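Amidohydrolase (Brucella melitensis biovar Abortus, PDB 4F0L) probably acts as a metal-dependent deaminase of the amidohydrolase family and binds an iron(III) ion through histidine and aspartate side chains. Local coordinates at residues H15-L20 / R53-V58; A68-M73 / E92-F97; V109-Y114 / A154-M159; V396-E401 / A421-V426. One frame throughout, in Å; residues are numbered along the deposited sequence.

Contact 1: residues H15-L20 / R53-V58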
loop_
_atom_site.group_PDB
_atom_site.type_symbol
_atom_site.label_atom_id
_atom_site.label_comp_id
_atom_site.label_asym_id
_atom_site.label_seq_id
_atom_site.Cartn_x
_atom_site.Cartn_y
_atom_site.Cartn_z
ATOM N N HIS B 15 -12.408 -2.703 28.947
ATOM C CA HIS B 15 -11.736 -3.990 29.198
ATOM C C HIS B 15 -11.305 -4.587 27.875
ATOM O O HIS B 15 -12.122 -4.780 26.981
ATOM C CB HIS B 15 -12.638 -4.962 29.980
ATOM C CG HIS B 15 -11.963 -6.292 30.317
ATOM N ND1 HIS B 15 -11.866 -7.293 29.426
ATOM C CD2 HIS B 15 -11.329 -6.738 31.484
ATOM C CE1 HIS B 15 -11.215 -8.330 29.985
ATOM N NE2 HIS B 15 -10.879 -7.982 31.246
ATOM N N ALA B 16 -10.012 -4.857 27.749
ATOM C CA ALA B 16 -9.424 -5.380 26.524
ATOM C C ALA B 16 -8.965 -6.796 26.738
ATOM O O ALA B 16 -8.186 -7.063 27.672
ATOM C CB ALA B 16 -8.229 -4.527 26.140
ATOM N N ARG B 17 -9.349 -7.694 25.844
ATOM C CA ARG B 17 -8.827 -9.062 25.918
ATOM C C ARG B 17 -7.321 -9.090 25.742
ATOM O O ARG B 17 -6.659 -9.853 26.380
ATOM C CB ARG B 17 -9.438 -9.961 24.843
ATOM C CG ARG B 17 -10.747 -10.589 25.202
ATOM C CD ARG B 17 -11.052 -11.785 24.303
ATOM N NE ARG B 17 -12.362 -12.321 24.657
ATOM C CZ ARG B 17 -13.534 -11.756 24.348
ATOM N NH1 ARG B 17 -13.586 -10.614 23.639
ATOM N NH2 ARG B 17 -14.667 -12.350 24.751
ATOM N N GLN B 18 -6.797 -8.252 24.845
ATOM C CA GLN B 18 -5.351 -8.025 24.733
ATOM C C GLN B 18 -5.105 -6.542 24.551
ATOM O O GLN B 18 -5.846 -5.874 23.850
ATOM C CB GLN B 18 -4.754 -8.751 23.521
ATOM C CG GLN B 18 -4.967 -10.254 23.454
ATOM C CD GLN B 18 -4.399 -10.856 22.191
ATOM O OE1 GLN B 18 -3.190 -11.049 22.073
ATOM N NE2 GLN B 18 -5.274 -11.163 21.230
ATOM N N ALA B 19 -4.038 -6.049 25.148
ATOM C CA ALA B 19 -3.649 -4.665 24.987
ATOM C C ALA B 19 -2.148 -4.595 24.953
ATOM O O ALA B 19 -1.466 -5.314 25.678
ATOM C CB ALA B 19 -4.202 -3.812 26.101
ATOM N N LEU B 20 -1.624 -3.751 24.070
ATOM C CA LEU B 20 -0.190 -3.651 23.884
ATOM C C LEU B 20 0.348 -2.532 24.750
ATOM O O LEU B 20 0.289 -1.352 24.385
ATOM C CB LEU B 20 0.159 -3.455 22.389
ATOM C CG LEU B 20 1.658 -3.230 22.080
ATOM C CD1 LEU B 20 2.585 -4.276 22.726
ATOM C CD2 LEU B 20 1.908 -3.157 20.590
ATOM N N ARG B 53 -16.355 -3.587 26.540
ATOM C CA ARG B 53 -15.490 -4.703 26.169
ATOM C C ARG B 53 -14.876 -4.533 24.785
ATOM O O ARG B 53 -15.582 -4.248 23.834
ATOM C CB ARG B 53 -16.299 -6.003 26.178
ATOM C CG ARG B 53 -17.015 -6.228 27.487
ATOM C CD ARG B 53 -16.215 -7.155 28.344
ATOM N NE ARG B 53 -16.528 -8.539 28.011
ATOM C CZ ARG B 53 -17.397 -9.285 28.673
ATOM N NH1 ARG B 53 -18.056 -8.796 29.733
ATOM N NH2 ARG B 53 -17.619 -10.535 28.269
ATOM N N GLN B 54 -13.573 -4.728 24.684
ATOM C CA GLN B 54 -12.890 -4.684 23.393
ATOM C C GLN B 54 -11.971 -5.916 23.280
ATOM O O GLN B 54 -11.546 -6.492 24.288
ATOM C CB GLN B 54 -12.104 -3.361 23.265
ATOM C CG GLN B 54 -12.968 -2.111 23.317
ATOM C CD GLN B 54 -13.743 -1.868 22.020
ATOM O OE1 GLN B 54 -13.324 -2.293 20.950
ATOM N NE2 GLN B 54 -14.859 -1.147 22.112
ATOM N N SER B 55 -11.698 -6.339 22.052
ATOM C CA SER B 55 -10.835 -7.485 21.809
ATOM C C SER B 55 -9.370 -7.137 21.863
ATOM O O SER B 55 -8.629 -7.806 22.568
ATOM C CB SER B 55 -11.161 -8.132 20.451
ATOM O OG SER B 55 -12.519 -8.554 20.468
ATOM N N VAL B 56 -8.949 -6.111 21.110
ATOM C CA VAL B 56 -7.544 -5.780 20.979
ATOM C C VAL B 56 -7.378 -4.268 20.978
ATOM O O VAL B 56 -7.957 -3.595 20.148
ATOM C CB VAL B 56 -6.931 -6.341 19.702
ATOM C CG1 VAL B 56 -5.485 -5.859 19.550
ATOM C CG2 VAL B 56 -6.999 -7.872 19.695
ATOM N N VAL B 57 -6.606 -3.749 21.936
ATOM C CA VAL B 57 -6.422 -2.295 22.146
ATOM C C VAL B 57 -4.931 -1.960 22.058
ATOM O O VAL B 57 -4.082 -2.681 22.600
ATOM C CB VAL B 57 -6.998 -1.817 23.491
ATOM C CG1 VAL B 57 -6.584 -0.370 23.780
ATOM C CG2 VAL B 57 -8.522 -1.953 23.470
ATOM N N VAL B 58 -4.638 -0.931 21.282
ATOM C CA VAL B 58 -3.297 -0.423 21.063
ATOM C C VAL B 58 -3.295 1.079 21.248
ATOM O O VAL B 58 -4.345 1.720 21.242
ATOM C CB VAL B 58 -2.747 -0.767 19.649
ATOM C CG1 VAL B 58 -2.661 -2.294 19.457
ATOM C CG2 VAL B 58 -3.567 -0.142 18.538
HETATM O O HOH W 1 -7.878 -10.558 21.612
#

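Contact 2: residues A68-M73 / E92-F97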
loop_
_atom_site.group_PDB
_atom_site.type_symbol
_atom_site.label_atom_id
_atom_site.label_comp_id
_atom_site.label_asym_id
_atom_site.label_seq_id
_atom_site.Cartn_x
_atom_site.Cartn_y
_atom_site.Cartn_z
ATOM N N ALA B 68 -2.309 20.120 5.792
ATOM C CA ALA B 68 -3.721 19.760 5.677
ATOM C C ALA B 68 -4.292 20.097 4.301
ATOM O O ALA B 68 -5.028 19.304 3.737
ATOM C CB ALA B 68 -4.557 20.407 6.768
ATOM N N PHE B 69 -3.926 21.246 3.737
ATOM C CA PHE B 69 -4.517 21.677 2.460
ATOM C C PHE B 69 -4.228 20.734 1.303
ATOM O O PHE B 69 -5.012 20.656 0.380
ATOM C CB PHE B 69 -4.113 23.122 2.100
ATOM C CG PHE B 69 -2.688 23.274 1.638
ATOM C CD1 PHE B 69 -2.366 23.150 0.305
ATOM C CD2 PHE B 69 -1.666 23.558 2.549
ATOM C CE1 PHE B 69 -1.045 23.300 -0.118
ATOM C CE2 PHE B 69 -0.354 23.709 2.138
ATOM C CZ PHE B 69 -0.042 23.574 0.797
ATOM N N GLN B 70 -3.109 20.012 1.378
ATOM C CA GLN B 70 -2.712 19.110 0.323
ATOM C C GLN B 70 -3.647 17.914 0.215
ATOM O O GLN B 70 -3.697 17.261 -0.844
ATOM C CB GLN B 70 -1.233 18.683 0.470
ATOM C CG GLN B 70 -0.281 19.870 0.272
ATOM C CD GLN B 70 1.181 19.523 0.440
ATOM O OE1 GLN B 70 1.547 18.373 0.497
ATOM N NE2 GLN B 70 2.038 20.533 0.448
ATOM N N TYR B 71 -4.386 17.616 1.285
ATOM C CA TYR B 71 -5.408 16.560 1.228
ATOM C C TYR B 71 -6.390 16.842 0.094
ATOM O O TYR B 71 -6.937 15.927 -0.500
ATOM C CB TYR B 71 -6.173 16.514 2.534
ATOM C CG TYR B 71 -7.270 15.461 2.695
ATOM C CD1 TYR B 71 -6.969 14.105 2.847
ATOM C CD2 TYR B 71 -8.610 15.854 2.790
ATOM C CE1 TYR B 71 -7.974 13.158 3.023
ATOM C CE2 TYR B 71 -9.616 14.935 2.992
ATOM C CZ TYR B 71 -9.298 13.573 3.094
ATOM O OH TYR B 71 -10.319 12.676 3.307
ATOM N N GLY B 72 -6.659 18.120 -0.163
ATOM C CA GLY B 72 -7.548 18.490 -1.262
ATOM C C GLY B 72 -7.033 18.071 -2.639
ATOM O O GLY B 72 -7.818 17.845 -3.544
ATOM N N MET B 73 -5.724 17.936 -2.793
ATOM C CA MET B 73 -5.151 17.578 -4.088
ATOM C C MET B 73 -4.832 16.097 -4.208
ATOM O O MET B 73 -4.334 15.659 -5.254
ATOM C CB MET B 73 -3.900 18.422 -4.395
ATOM C CG MET B 73 -2.621 17.928 -3.729
ATOM S SD MET B 73 -1.265 19.132 -3.819
ATOM C CE MET B 73 -0.262 18.354 -5.097
ATOM N N GLU B 92 2.556 22.404 -9.799
ATOM C CA GLU B 92 1.470 23.192 -10.419
ATOM C C GLU B 92 0.158 22.997 -9.651
ATOM O O GLU B 92 -0.524 23.974 -9.332
ATOM C CB GLU B 92 1.260 22.861 -11.909
ATOM C CG GLU B 92 -0.014 23.489 -12.490
ATOM C CD GLU B 92 -0.044 23.568 -14.016
ATOM O OE1 GLU B 92 0.320 22.573 -14.684
ATOM O OE2 GLU B 92 -0.458 24.632 -14.552
ATOM N N ILE B 93 -0.190 21.738 -9.369
ATOM C CA ILE B 93 -1.415 21.439 -8.650
ATOM C C ILE B 93 -1.284 21.976 -7.219
ATOM O O ILE B 93 -2.199 22.616 -6.723
ATOM C CB ILE B 93 -1.772 19.943 -8.663
ATOM C CG1 ILE B 93 -1.939 19.414 -10.109
ATOM C CG2 ILE B 93 -3.047 19.696 -7.870
ATOM C CD1 ILE B 93 -2.913 20.182 -10.993
ATOM N N MET B 94 -0.129 21.781 -6.588
ATOM C CA MET B 94 0.044 22.216 -5.212
ATOM C C MET B 94 -0.136 23.741 -5.088
ATOM O O MET B 94 -0.853 24.206 -4.198
ATOM C CB MET B 94 1.387 21.774 -4.637
ATOM C CG MET B 94 1.460 21.960 -3.121
ATOM S SD MET B 94 2.056 23.602 -2.614
ATOM C CE MET B 94 3.815 23.257 -2.711
ATOM N N TYR B 95 0.489 24.501 -5.991
ATOM C CA TYR B 95 0.348 25.959 -5.987
ATOM C C TYR B 95 -1.070 26.434 -6.420
ATOM O O TYR B 95 -1.543 27.434 -5.915
ATOM C CB TYR B 95 1.473 26.649 -6.790
ATOM C CG TYR B 95 2.755 26.743 -5.991
ATOM C CD1 TYR B 95 2.930 27.749 -5.043
ATOM C CD2 TYR B 95 3.778 25.792 -6.140
ATOM C CE1 TYR B 95 4.090 27.819 -4.284
ATOM C CE2 TYR B 95 4.940 25.857 -5.388
ATOM C CZ TYR B 95 5.091 26.865 -4.454
ATOM O OH TYR B 95 6.246 26.918 -3.699
ATOM N N LYS B 96 -1.764 25.711 -7.301
ATOM C CA LYS B 96 -3.167 26.042 -7.587
ATOM C C LYS B 96 -4.008 26.033 -6.302
ATOM O O LYS B 96 -4.724 27.000 -6.037
ATOM C CB LYS B 96 -3.784 25.104 -8.612
ATOM C CG LYS B 96 -5.284 25.324 -8.804
ATOM C CD LYS B 96 -5.813 24.677 -10.074
ATOM C CE LYS B 96 -7.329 24.502 -10.015
ATOM N NZ LYS B 96 -7.933 24.190 -11.345
ATOM N N PHE B 97 -3.890 24.968 -5.496
ATOM C CA PHE B 97 -4.570 24.910 -4.191
ATOM C C PHE B 97 -4.032 25.967 -3.205
ATOM O O PHE B 97 -4.813 26.688 -2.595
ATOM C CB PHE B 97 -4.470 23.515 -3.544
ATOM C CG PHE B 97 -5.477 22.532 -4.071
ATOM C CD1 PHE B 97 -5.354 22.028 -5.362
ATOM C CD2 PHE B 97 -6.570 22.141 -3.294
ATOM C CE1 PHE B 97 -6.290 21.130 -5.865
ATOM C CE2 PHE B 97 -7.504 21.252 -3.789
ATOM C CZ PHE B 97 -7.362 20.743 -5.074
#

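Contact 3: residues V109-Y114 / A154-M159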
loop_
_atom_site.group_PDB
_atom_site.type_symbol
_atom_site.label_atom_id
_atom_site.label_comp_id
_atom_site.label_asym_id
_atom_site.label_seq_id
_atom_site.Cartn_x
_atom_site.Cartn_y
_atom_site.Cartn_z
ATOM N N VAL B 109 -11.427 21.352 4.493
ATOM C CA VAL B 109 -10.420 20.381 4.091
ATOM C C VAL B 109 -9.704 19.748 5.302
ATOM O O VAL B 109 -9.592 18.516 5.383
ATOM C CB VAL B 109 -9.400 21.001 3.139
ATOM C CG1 VAL B 109 -8.264 20.032 2.850
ATOM C CG2 VAL B 109 -10.103 21.441 1.844
ATOM N N ALA B 110 -9.237 20.588 6.233
ATOM C CA ALA B 110 -8.568 20.072 7.429
ATOM C C ALA B 110 -9.492 19.180 8.260
ATOM O O ALA B 110 -9.073 18.157 8.770
ATOM C CB ALA B 110 -8.054 21.225 8.276
ATOM N N LEU B 111 -10.747 19.571 8.413
ATOM C CA LEU B 111 -11.678 18.721 9.150
ATOM C C LEU B 111 -11.799 17.344 8.520
ATOM O O LEU B 111 -11.660 16.319 9.227
ATOM C CB LEU B 111 -13.055 19.375 9.336
ATOM C CG LEU B 111 -14.120 18.495 10.015
ATOM C CD1 LEU B 111 -13.684 18.096 11.410
ATOM C CD2 LEU B 111 -15.488 19.182 10.038
ATOM N N ARG B 112 -12.022 17.285 7.207
ATOM C CA ARG B 112 -12.238 15.995 6.562
ATOM C C ARG B 112 -10.973 15.140 6.601
ATOM O O ARG B 112 -11.048 13.920 6.731
ATOM C CB ARG B 112 -12.731 16.175 5.128
ATOM C CG ARG B 112 -13.131 14.900 4.426
ATOM C CD ARG B 112 -14.315 14.230 5.136
ATOM N NE ARG B 112 -14.656 12.897 4.625
ATOM C CZ ARG B 112 -14.023 11.757 4.957
ATOM N NH1 ARG B 112 -13.013 11.740 5.804
ATOM N NH2 ARG B 112 -14.416 10.621 4.422
ATOM N N LEU B 113 -9.824 15.784 6.496
ATOM C CA LEU B 113 -8.540 15.105 6.701
ATOM C C LEU B 113 -8.373 14.509 8.093
ATOM O O LEU B 113 -7.961 13.340 8.252
ATOM C CB LEU B 113 -7.408 16.073 6.471
ATOM C CG LEU B 113 -6.035 15.539 6.875
ATOM C CD1 LEU B 113 -5.686 14.273 6.108
ATOM C CD2 LEU B 113 -4.936 16.624 6.766
ATOM N N TYR B 114 -8.707 15.302 9.101
ATOM C CA TYR B 114 -8.530 14.830 10.470
ATOM C C TYR B 114 -9.522 13.709 10.776
ATOM O O TYR B 114 -9.199 12.783 11.520
ATOM C CB TYR B 114 -8.589 15.995 11.493
ATOM C CG TYR B 114 -7.497 17.062 11.304
ATOM C CD1 TYR B 114 -6.278 16.765 10.686
ATOM C CD2 TYR B 114 -7.684 18.359 11.748
ATOM C CE1 TYR B 114 -5.307 17.734 10.498
ATOM C CE2 TYR B 114 -6.721 19.310 11.586
ATOM C CZ TYR B 114 -5.535 19.003 10.958
ATOM O OH TYR B 114 -4.557 19.957 10.769
ATOM N N ALA B 154 -9.454 20.738 14.060
ATOM C CA ALA B 154 -9.042 19.731 15.032
ATOM C C ALA B 154 -10.049 19.599 16.198
ATOM O O ALA B 154 -10.367 18.471 16.625
ATOM C CB ALA B 154 -7.636 20.035 15.573
ATOM N N THR B 155 -10.551 20.738 16.703
ATOM C CA THR B 155 -11.522 20.744 17.779
ATOM C C THR B 155 -12.805 20.037 17.375
ATOM O O THR B 155 -13.322 19.187 18.117
ATOM C CB THR B 155 -11.857 22.173 18.251
ATOM O OG1 THR B 155 -10.662 22.783 18.722
ATOM C CG2 THR B 155 -12.918 22.160 19.396
ATOM N N THR B 156 -13.299 20.349 16.188
ATOM C CA THR B 156 -14.525 19.728 15.716
ATOM C C THR B 156 -14.310 18.224 15.552
ATOM O O THR B 156 -15.197 17.423 15.891
ATOM C CB THR B 156 -14.985 20.315 14.359
ATOM O OG1 THR B 156 -15.195 21.709 14.491
ATOM C CG2 THR B 156 -16.264 19.626 13.836
ATOM N N ALA B 157 -13.141 17.857 15.028
ATOM C CA ALA B 157 -12.815 16.430 14.798
ATOM C C ALA B 157 -12.611 15.646 16.093
ATOM O O ALA B 157 -12.805 14.418 16.140
ATOM C CB ALA B 157 -11.579 16.297 13.910
ATOM N N GLY B 158 -12.210 16.370 17.133
ATOM C CA GLY B 158 -11.759 15.776 18.393
ATOM C C GLY B 158 -10.348 15.223 18.252
ATOM O O GLY B 158 -9.963 14.349 18.992
ATOM N N MET B 159 -9.593 15.732 17.286
ATOM C CA MET B 159 -8.225 15.290 17.004
ATOM C C MET B 159 -7.226 16.074 17.874
ATOM O O MET B 159 -7.374 17.291 18.044
ATOM C CB MET B 159 -7.916 15.553 15.525
ATOM C CG MET B 159 -6.451 15.432 15.148
ATOM S SD MET B 159 -5.852 13.740 15.337
ATOM C CE MET B 159 -6.190 13.170 13.669
#

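Contact 4: residues V396-E401 / A421-V426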
loop_
_atom_site.group_PDB
_atom_site.type_symbol
_atom_site.label_atom_id
_atom_site.label_comp_id
_atom_site.label_asym_id
_atom_site.label_seq_id
_atom_site.Cartn_x
_atom_site.Cartn_y
_atom_site.Cartn_z
ATOM N N VAL B 396 -6.825 2.890 20.458
ATOM C CA VAL B 396 -7.478 2.347 19.266
ATOM C C VAL B 396 -7.824 0.854 19.490
ATOM O O VAL B 396 -6.997 0.100 20.028
ATOM C CB VAL B 396 -6.527 2.467 18.034
ATOM C CG1 VAL B 396 -7.125 1.866 16.757
ATOM C CG2 VAL B 396 -6.105 3.930 17.783
ATOM N N SER B 397 -9.052 0.424 19.116
ATOM C CA SER B 397 -9.340 -1.007 19.092
ATOM C C SER B 397 -9.342 -1.499 17.644
ATOM O O SER B 397 -9.704 -0.762 16.725
ATOM C CB SER B 397 -10.630 -1.354 19.790
ATOM O OG SER B 397 -11.760 -0.920 19.044
ATOM N N LEU B 398 -8.885 -2.734 17.457
ATOM C CA LEU B 398 -8.764 -3.298 16.153
ATOM C C LEU B 398 -9.853 -4.337 15.926
ATOM O O LEU B 398 -10.132 -5.142 16.815
ATOM C CB LEU B 398 -7.376 -3.924 15.964
ATOM C CG LEU B 398 -6.198 -2.941 16.023
ATOM C CD1 LEU B 398 -4.892 -3.708 16.031
ATOM C CD2 LEU B 398 -6.186 -1.922 14.866
ATOM N N ASP B 399 -10.426 -4.343 14.721
ATOM C CA ASP B 399 -11.365 -5.389 14.317
ATOM C C ASP B 399 -10.537 -6.624 13.971
ATOM O O ASP B 399 -9.783 -6.614 12.989
ATOM C CB ASP B 399 -12.191 -4.915 13.117
ATOM C CG ASP B 399 -13.179 -5.967 12.612
ATOM O OD1 ASP B 399 -12.944 -7.161 12.734
ATOM O OD2 ASP B 399 -14.237 -5.582 12.122
ATOM N N VAL B 400 -10.690 -7.675 14.778
ATOM C CA VAL B 400 -9.966 -8.938 14.601
ATOM C C VAL B 400 -10.908 -10.092 14.242
ATOM O O VAL B 400 -10.615 -11.263 14.498
ATOM C CB VAL B 400 -9.138 -9.299 15.856
ATOM C CG1 VAL B 400 -7.984 -8.316 16.012
ATOM C CG2 VAL B 400 -10.031 -9.401 17.092
ATOM N N GLU B 401 -12.002 -9.745 13.586
ATOM C CA GLU B 401 -12.976 -10.715 13.119
ATOM C C GLU B 401 -12.315 -11.783 12.235
ATOM O O GLU B 401 -12.630 -12.965 12.349
ATOM C CB GLU B 401 -14.078 -9.948 12.384
ATOM C CG GLU B 401 -15.320 -10.724 11.994
ATOM C CD GLU B 401 -16.450 -9.778 11.586
ATOM O OE1 GLU B 401 -16.658 -9.617 10.361
ATOM O OE2 GLU B 401 -17.077 -9.153 12.479
ATOM N N ALA B 421 -6.840 -7.102 9.500
ATOM C CA ALA B 421 -7.537 -6.355 10.545
ATOM C C ALA B 421 -7.668 -4.939 10.075
ATOM O O ALA B 421 -6.942 -4.541 9.159
ATOM C CB ALA B 421 -6.782 -6.388 11.863
ATOM N N HIS B 422 -8.546 -4.192 10.762
ATOM C CA HIS B 422 -8.818 -2.796 10.522
ATOM C C HIS B 422 -9.130 -2.075 11.832
ATOM O O HIS B 422 -9.487 -2.683 12.833
ATOM C CB HIS B 422 -9.990 -2.651 9.547
ATOM C CG HIS B 422 -9.804 -3.423 8.265
ATOM N ND1 HIS B 422 -10.239 -4.700 8.104
ATOM C CD2 HIS B 422 -9.159 -3.069 7.070
ATOM C CE1 HIS B 422 -9.895 -5.135 6.869
ATOM N NE2 HIS B 422 -9.230 -4.130 6.241
ATOM N N VAL B 423 -9.005 -0.757 11.821
ATOM C CA VAL B 423 -9.400 0.101 12.978
ATOM C C VAL B 423 -10.908 -0.006 13.270
ATOM O O VAL B 423 -11.740 0.067 12.355
ATOM C CB VAL B 423 -8.994 1.560 12.714
ATOM C CG1 VAL B 423 -9.618 2.523 13.738
ATOM C CG2 VAL B 423 -7.483 1.683 12.681
ATOM N N CYS B 424 -11.246 -0.251 14.527
ATOM C CA CYS B 424 -12.639 -0.329 14.961
ATOM C C CYS B 424 -13.049 0.972 15.696
ATOM O O CYS B 424 -13.592 1.887 15.092
ATOM C CB CYS B 424 -12.866 -1.573 15.809
ATOM S SG CYS B 424 -14.620 -1.946 16.037
ATOM N N ASP B 425 -12.716 1.077 16.985
ATOM C CA ASP B 425 -12.989 2.288 17.761
ATOM C C ASP B 425 -11.729 3.097 18.007
ATOM O O ASP B 425 -10.622 2.555 18.075
ATOM C CB ASP B 425 -13.655 1.924 19.094
ATOM C CG ASP B 425 -15.011 1.261 18.908
ATOM O OD1 ASP B 425 -15.546 1.229 17.787
ATOM O OD2 ASP B 425 -15.581 0.757 19.911
ATOM N N VAL B 426 -11.898 4.399 18.178
ATOM C CA VAL B 426 -10.784 5.264 18.450
ATOM C C VAL B 426 -11.225 6.305 19.470
ATOM O O VAL B 426 -12.262 6.938 19.289
ATOM C CB VAL B 426 -10.306 5.984 17.168
ATOM C CG1 VAL B 426 -9.135 6.898 17.497
ATOM C CG2 VAL B 426 -9.975 4.986 16.024
#

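Contact 1: residues H15-L20 / R53-V58
Five backbone hydrogen bonds join residues 15-20 to residues 53-58, which run parallel and in step. Gln54 N gives to His15 O over 2.7 Å, nearly along the C=O axis. Gln54 O then takes Arg17 N at 2.9 Å. Both chains turn a corner here, at Arg17-Gln18 and at Ser55. The pairing survives the corner because Gln18 N reaches Ser55 O at 3.0 Å. Beyond it, Val57 N binds Gln18 O and Leu20 N binds Val57 O (3.1 Å). Before the corner both chains lie in the small beta sheet of the domain that, as in other amidohydrolases, sits beside the TIM barrel. After it, residues 56-58 begin strand 56-66, which leads into the barrel, and residues 19-20 pass into a hairpin with strand 24-26. Ser55 O has a second donor, a water that also accepts from Gln18 NE2 at 2.7 Å. The extended Gln18 side chain lies alongside Val56, and its NE2 is also bound to Ala406 O. On the other face, Ala16 CB sits against Val57 CG2 at 3.7 Å. His15 bonds through NE2 to Val45 O. Gln54 folds back at chi2 (-75°), away from residues 15-20. Its end turns to Ser397 and Asp425.

Contact 2: residues A68-M73 / E92-F97
Met73, Phe97 and Met94 share most of this contact, with Met73 laid between the other two. Its CB sits over one face of the Phe97 ring, 4.1 Å from the centroid and 19° off the normal, a CH-pi contact. The same CB touches Ile93 CG2 at 3.8 Å. Further out, Met73 SD lies 3.6 Å from Met94 CA, and the bend at chi3 (-105°) brings CE against Met94 CB. Met94 is itself bent at chi2 and chi3, which turns its sulfur to the edge of the Phe69 ring. SD stands 5.1 Å from that centroid and in the ring plane, a Met-aromatic contact. Phe97 closes the other end: its CZ meets Gly72 O at 3.3 Å. Gly72 has no side chain, so its backbone comes up to the ring, its C 3.4 Å from Phe97 CE2. Gln70 CG lies over one face of the Phe69 ring, toward its rim, while its NE2 reaches Met94 CG at 3.9 Å. The Gln70 side chain also lies about 6 Å, between nearest atoms, from the bound iron and near its ligand His67, so the contact borders the metal site. Residues 68-72 coil helix-like in the loop after strand 56-66, backed by helix 103-119 through Ala68 and Tyr71. Helix 88-100 packs on this loop, and Leu453, Leu456 and Leu457 of helix 442-457 lie against Phe97.

Contact 3: residues V109-Y114 / A154-M159
Tyr114 and Leu111, one helical turn apart, supply the larger part of the buried surface, and Ala157 fits between them. Tyr114 points at residues 154-159 with its CG anti to its own carbonyl carbon (chi1 -61°). Its CB rests 3.9 Å from Ala157 CB and 4.1 Å from Met159 CB. The ring turns an edge to the backbone of the second helix, with CD2 3.8 Å from Ala154 N. One ring face looks back on its own helix, where Ala110 O stands above the rim. The phenol end reaches past the contact to hydrogen-bond Glu127. Leu111 extends with CG anti to the backbone N (chi1 176°). Its CD1 touches Ala157 CB at 3.7 Å, and both its methyls meet Thr156 CG2, the two side chains crossing at about a right angle. Met159, bent at chi2 and chi3, brings CE to Tyr114 O at 3.7 Å. Gly158 has positive phi (77°) and ends the second helix in a Schellman motif, with Met159 N on Ala154 O (2.9 Å) and Gly158 N on Thr155 O. Each helix precedes a parallel strand, 122-129 and 160-167, so these are neighbouring outer helices of the TIM barrel.

Contact 4: residues V396-E401 / A421-V426
Four hydrogen bonds cross between strands 395-399 and 422-428, which run antiparallel. Ser397 N gives to Asp425 O at 2.8 Å, and Ser397 O receives Cys424 N at 2.7 Å. Asp399 N meets His422 O at 2.7 Å, nearly along the C=O axis. The fourth bond uses a side chain. Ser397 OG lies between its own backbone N and carbonyl carbon (chi1 71°), and there it accepts Asp425 N over 3.0 Å. Gln54 OE1 is a further partner of this hydroxyl. Within residues 396-401, Asp399 OD1 takes Glu401 N in an Asx turn.

Apolar contact collects round Val396. Its CG1 lies 4.0 Å from Val423 CG1, the two side chains crossing at about a right angle. Its CG2 faces Val426 CG1 at 4.3 Å. Leu398 CD2 is at 4.4 Å from Val423 CG2, and Leu398 also packs on Val411 and Trp415 of helix 408-417.

Charge gathers at Asp425. OD2 forms a salt bridge with Lys432 and also binds Gln54 NE2, while OD1 accepts Gly436 N.

Cys424 and Asp425 both stand opposite Ser397, and the register shifts by one residue between Val396 and Leu398. This is a classic beta bulge, here in the beta sandwich beside the barrel, away from the iron site.

From the N terminus, contact 1 closes first, bringing residues 53-58 back beside residues 15-20. Strand 56-66 then runs to the metal site, and contact 2 closes a short loop after it. Contact 3 follows, joining helices 103-119 and 145-157. Contact 4 closes last, around helix 408-417. All four are in series; none encloses or crosses another. Contacts 1 and 4 touch because strands 56-66 and 395-399 are neighbours: Val58 O lies 2.9 Å from Val396 N, a probable hydrogen bond. Contacts 2 and 3 meet where Tyr71 and Ala68 pack on Leu113. Contacts 1 and 2 lie on opposite sides of the chain's centre, linked by strand 56-66.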